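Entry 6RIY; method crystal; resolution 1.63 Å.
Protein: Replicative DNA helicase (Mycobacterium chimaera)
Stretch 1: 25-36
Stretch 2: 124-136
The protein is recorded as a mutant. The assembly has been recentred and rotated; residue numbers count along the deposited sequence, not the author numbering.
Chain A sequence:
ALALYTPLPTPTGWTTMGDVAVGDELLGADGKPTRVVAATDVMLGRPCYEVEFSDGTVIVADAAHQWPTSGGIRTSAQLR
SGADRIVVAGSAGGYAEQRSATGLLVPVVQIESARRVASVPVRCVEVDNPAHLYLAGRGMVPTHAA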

# COMPACT_ATOMS: atom_id res chain seq x y z
N GLU A 25 13.67 0.59 7.32
CA GLU A 25 13.73 0.97 5.91
C GLU A 25 12.72 0.15 5.11
O GLU A 25 12.75 -1.09 5.14
CB GLU A 25 15.13 0.77 5.34
CG GLU A 25 16.14 1.80 5.81
CD GLU A 25 17.44 1.73 5.05
OE1 GLU A 25 17.85 0.61 4.67
OE2 GLU A 25 18.07 2.79 4.85
N LEU A 26 11.83 0.83 4.40
CA LEU A 26 11.02 0.25 3.34
C LEU A 26 11.60 0.71 2.01
O LEU A 26 12.72 1.23 1.96
CB LEU A 26 9.54 0.64 3.51
CG LEU A 26 8.85 0.27 4.83
CD1 LEU A 26 7.47 0.91 4.91
CD2 LEU A 26 8.76 -1.25 5.00
N LEU A 27 10.84 0.57 0.92
CA LEU A 27 11.27 1.04 -0.39
C LEU A 27 10.31 2.11 -0.89
O LEU A 27 9.10 1.93 -0.83
CB LEU A 27 11.32 -0.10 -1.40
CG LEU A 27 12.23 -1.27 -1.03
CD1 LEU A 27 12.20 -2.30 -2.17
CD2 LEU A 27 13.65 -0.79 -0.75
N GLY A 28 10.86 3.20 -1.40
CA GLY A 28 10.05 4.21 -2.04
C GLY A 28 9.63 3.81 -3.44
O GLY A 28 9.97 2.75 -3.95
N ALA A 29 8.89 4.72 -4.08
CA ALA A 29 8.39 4.45 -5.42
C ALA A 29 9.52 4.31 -6.44
O ALA A 29 9.30 3.72 -7.50
CB ALA A 29 7.44 5.57 -5.87
N ASP A 30 10.70 4.83 -6.14
CA ASP A 30 11.84 4.71 -7.05
C ASP A 30 12.61 3.41 -6.84
O ASP A 30 13.63 3.21 -7.52
CB ASP A 30 12.79 5.91 -6.89
CG ASP A 30 13.20 6.16 -5.43
OD1 ASP A 30 12.77 5.41 -4.52
OD2 ASP A 30 13.97 7.11 -5.20
N GLY A 31 12.16 2.54 -5.95
CA GLY A 31 12.85 1.30 -5.65
C GLY A 31 13.99 1.43 -4.66
O GLY A 31 14.62 0.41 -4.34
N LYS A 32 14.27 2.65 -4.17
CA LYS A 32 15.33 2.94 -3.22
C LYS A 32 14.81 2.91 -1.80
O LYS A 32 13.60 3.06 -1.56
CB LYS A 32 15.95 4.30 -3.53
CG LYS A 32 16.68 4.36 -4.86
CD LYS A 32 17.17 5.78 -5.15
CE LYS A 32 17.99 5.85 -6.43
NZ LYS A 32 19.35 5.26 -6.25
N PRO A 33 15.69 2.72 -0.82
CA PRO A 33 15.24 2.69 0.58
C PRO A 33 14.58 4.00 1.00
O PRO A 33 14.95 5.08 0.53
CB PRO A 33 16.53 2.43 1.37
CG PRO A 33 17.45 1.78 0.39
CD PRO A 33 17.12 2.41 -0.95
N THR A 34 13.60 3.89 1.90
CA THR A 34 12.97 5.04 2.53
C THR A 34 12.70 4.70 3.99
O THR A 34 12.34 3.56 4.31
CB THR A 34 11.68 5.47 1.79
OG1 THR A 34 11.22 6.73 2.28
CG2 THR A 34 10.58 4.43 1.94
N ARG A 35 12.91 5.66 4.88
CA ARG A 35 12.85 5.40 6.31
C ARG A 35 11.43 5.61 6.84
O ARG A 35 10.73 6.52 6.42
CB ARG A 35 13.83 6.30 7.06
CG ARG A 35 13.96 6.07 8.55
CD ARG A 35 14.89 7.12 9.14
NE ARG A 35 15.17 6.90 10.56
CZ ARG A 35 14.37 7.28 11.55
NH1 ARG A 35 13.21 7.88 11.28
NH2 ARG A 35 14.71 7.05 12.81
N VAL A 36 11.03 4.76 7.77
CA VAL A 36 9.73 4.90 8.41
C VAL A 36 9.87 5.97 9.49
O VAL A 36 10.72 5.85 10.38
CB VAL A 36 9.26 3.56 8.98
CG1 VAL A 36 7.96 3.70 9.76
CG2 VAL A 36 9.10 2.55 7.82
N CYS A 124 -1.07 2.03 9.73
CA CYS A 124 -0.48 3.02 8.83
C CYS A 124 0.98 3.30 9.19
O CYS A 124 1.37 3.25 10.36
CB CYS A 124 -1.22 4.36 8.87
SG CYS A 124 -2.93 4.29 8.38
N VAL A 125 1.76 3.64 8.17
CA VAL A 125 3.12 4.13 8.34
C VAL A 125 3.21 5.50 7.67
O VAL A 125 2.46 5.82 6.75
CB VAL A 125 4.17 3.17 7.75
CG1 VAL A 125 4.10 1.81 8.42
CG2 VAL A 125 3.98 3.04 6.23
N GLU A 126 4.16 6.30 8.13
CA GLU A 126 4.61 7.47 7.38
C GLU A 126 6.07 7.27 7.01
O GLU A 126 6.84 6.71 7.79
CB GLU A 126 4.41 8.75 8.19
CG GLU A 126 3.00 8.89 8.75
CD GLU A 126 2.75 10.22 9.43
OE1 GLU A 126 3.18 11.26 8.88
OE2 GLU A 126 2.11 10.24 10.51
N VAL A 127 6.46 7.73 5.82
CA VAL A 127 7.81 7.51 5.34
C VAL A 127 8.44 8.84 4.96
O VAL A 127 7.76 9.85 4.80
CB VAL A 127 7.84 6.52 4.15
CG1 VAL A 127 7.43 5.12 4.64
CG2 VAL A 127 6.92 7.01 3.06
N ASP A 128 9.77 8.84 4.83
CA ASP A 128 10.52 10.08 4.76
C ASP A 128 10.79 10.54 3.33
O ASP A 128 11.70 11.34 3.10
CB ASP A 128 11.82 9.96 5.55
CG ASP A 128 12.90 9.17 4.82
OD1 ASP A 128 12.59 8.43 3.86
OD2 ASP A 128 14.07 9.30 5.22
N ASN A 129 10.03 10.07 2.38
CA ASN A 129 10.24 10.65 1.07
C ASN A 129 9.09 11.60 0.73
O ASN A 129 7.96 11.40 1.18
CB ASN A 129 10.37 9.57 -0.01
CG ASN A 129 9.13 8.73 -0.16
OD1 ASN A 129 8.22 9.08 -0.90
ND2 ASN A 129 9.11 7.59 0.52
N PRO A 130 9.36 12.66 -0.04
CA PRO A 130 8.33 13.69 -0.25
C PRO A 130 7.10 13.19 -0.99
O PRO A 130 6.02 13.76 -0.82
CB PRO A 130 9.08 14.78 -1.03
CG PRO A 130 10.27 14.11 -1.61
CD PRO A 130 10.66 13.05 -0.61
N ALA A 131 7.24 12.15 -1.82
CA ALA A 131 6.06 11.62 -2.50
C ALA A 131 5.12 10.86 -1.56
O ALA A 131 4.01 10.53 -1.98
CB ALA A 131 6.48 10.71 -3.65
N HIS A 132 5.54 10.59 -0.32
CA HIS A 132 4.76 9.76 0.60
C HIS A 132 4.38 8.42 -0.03
O HIS A 132 3.25 7.95 0.10
CB HIS A 132 3.48 10.46 1.08
CG HIS A 132 3.70 11.79 1.74
ND1 HIS A 132 4.94 12.35 1.91
CD2 HIS A 132 2.81 12.67 2.26
CE1 HIS A 132 4.81 13.52 2.51
NE2 HIS A 132 3.53 13.74 2.73
N LEU A 133 5.33 7.78 -0.72
CA LEU A 133 5.06 6.51 -1.38
C LEU A 133 5.96 5.41 -0.84
O LEU A 133 7.13 5.65 -0.50
CB LEU A 133 5.27 6.63 -2.90
CG LEU A 133 4.23 7.47 -3.62
CD1 LEU A 133 4.65 7.67 -5.07
CD2 LEU A 133 2.86 6.81 -3.55
N TYR A 134 5.43 4.18 -0.81
CA TYR A 134 6.25 3.02 -0.51
C TYR A 134 5.68 1.84 -1.28
O TYR A 134 4.54 1.87 -1.74
CB TYR A 134 6.34 2.72 1.01
CG TYR A 134 5.05 2.33 1.72
CD1 TYR A 134 4.18 3.30 2.19
CD2 TYR A 134 4.71 0.99 1.94
CE1 TYR A 134 3.01 2.96 2.84
CE2 TYR A 134 3.54 0.64 2.59
CZ TYR A 134 2.69 1.64 3.05
OH TYR A 134 1.53 1.33 3.71
N LEU A 135 6.49 0.78 -1.43
CA LEU A 135 6.06 -0.39 -2.19
C LEU A 135 5.41 -1.42 -1.27
O LEU A 135 5.88 -1.63 -0.15
CB LEU A 135 7.24 -1.04 -2.91
CG LEU A 135 8.05 -0.09 -3.79
CD1 LEU A 135 9.13 -0.87 -4.55
CD2 LEU A 135 7.10 0.62 -4.76
N ALA A 136 4.36 -2.08 -1.76
CA ALA A 136 3.64 -3.03 -0.92
C ALA A 136 3.20 -4.25 -1.72
O ALA A 136 2.91 -4.15 -2.92
CB ALA A 136 2.40 -2.39 -0.29
O HOH W 1 8.44 -1.09 0.87
O HOH W 2 8.62 7.38 -3.24
O HOH W 3 13.70 8.28 0.58
O HOH W 4 15.27 7.55 3.73

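Residues 25-36 form a small hairpin, and residues 124-136 wrap against it through a second reversal of the chain. The three residues with the most surface covered in this contact are Leu-135, Thr-34 and Ala-29.

Leu-135 is fixed first through its backbone. Its N donates to Leu-27 O at 2.9 Å, and the same carbonyl receives a CA-H contact from Tyr-134 CA at 3.1 Å. A water extends the pairing: it accepts from Leu-27 N (2.9 Å) and donates to Leu-135 O (2.8 Å), so the strands, which cross at 83°, are linked by one direct bond and one through water. The leucine side chain (chi1 m, chi2 t) lies against the start of the Gly-28 to Gly-31 turn, its CD1 3.9 Å from Leu-27 CB and its CD2 4.1 Å from Ala-29 CA. A branched aliphatic chain suits a place bordered largely by carbon.

Ala-29 occupies the turn itself. Its methyl is short enough to sit on the surface of Leu-133, with CB 3.6 Å from Leu-133 CD1, while its backbone N donates to a water that bonds weakly to Asn-129 OD1. Next to it, Gly-28 brings its CA to 3.6 Å from Leu-133 O. A CB on Gly-28 would point away from that stretch, but would be crowded by Asp-30 OD1 of its own turn, which is what favours glycine here.

Thr-34 is the polar centre. With chi1 in t, its buried hydroxyl donates to Asp-128 OD1 (OG1 to OD1, 2.7 Å) and accepts from Asn-129 ND2 (OG1 to ND2, 2.9 Å). A hydroxyl can do both at once, which is why threonine serves well between an acid and an amide. Asn-129 uses its amide fully: ND2 also donates to Leu-133 O (3.0 Å), and OD1 accepts from Leu-133 N (3.2 Å), bracing its own turn while reaching the hairpin. Asp-128 OD1 also accepts from Arg-35 N at 3.0 Å, and Asp-128 N returns a weak bond to Arg-35 O at 3.0 Å.

Beyond this, Val-36 pairs with Val-127 in an antiparallel, non-hydrogen-bonded bridge, and both side chains lie on the same face of the sheet, with Val-36 CG2 4.4 Å from Val-127 CG1. Beta-branched residues favour such extended backbones. Leu-26 adds to the buried apolar cluster: its CD1 lies 4.2 Å from Val-127 CG1, 4.3 Å from Val-125 CG2 and 4.1 Å from Tyr-134 CD2. Apolar packing and a compact polar network thus share the 646 Å² buried between the stretches.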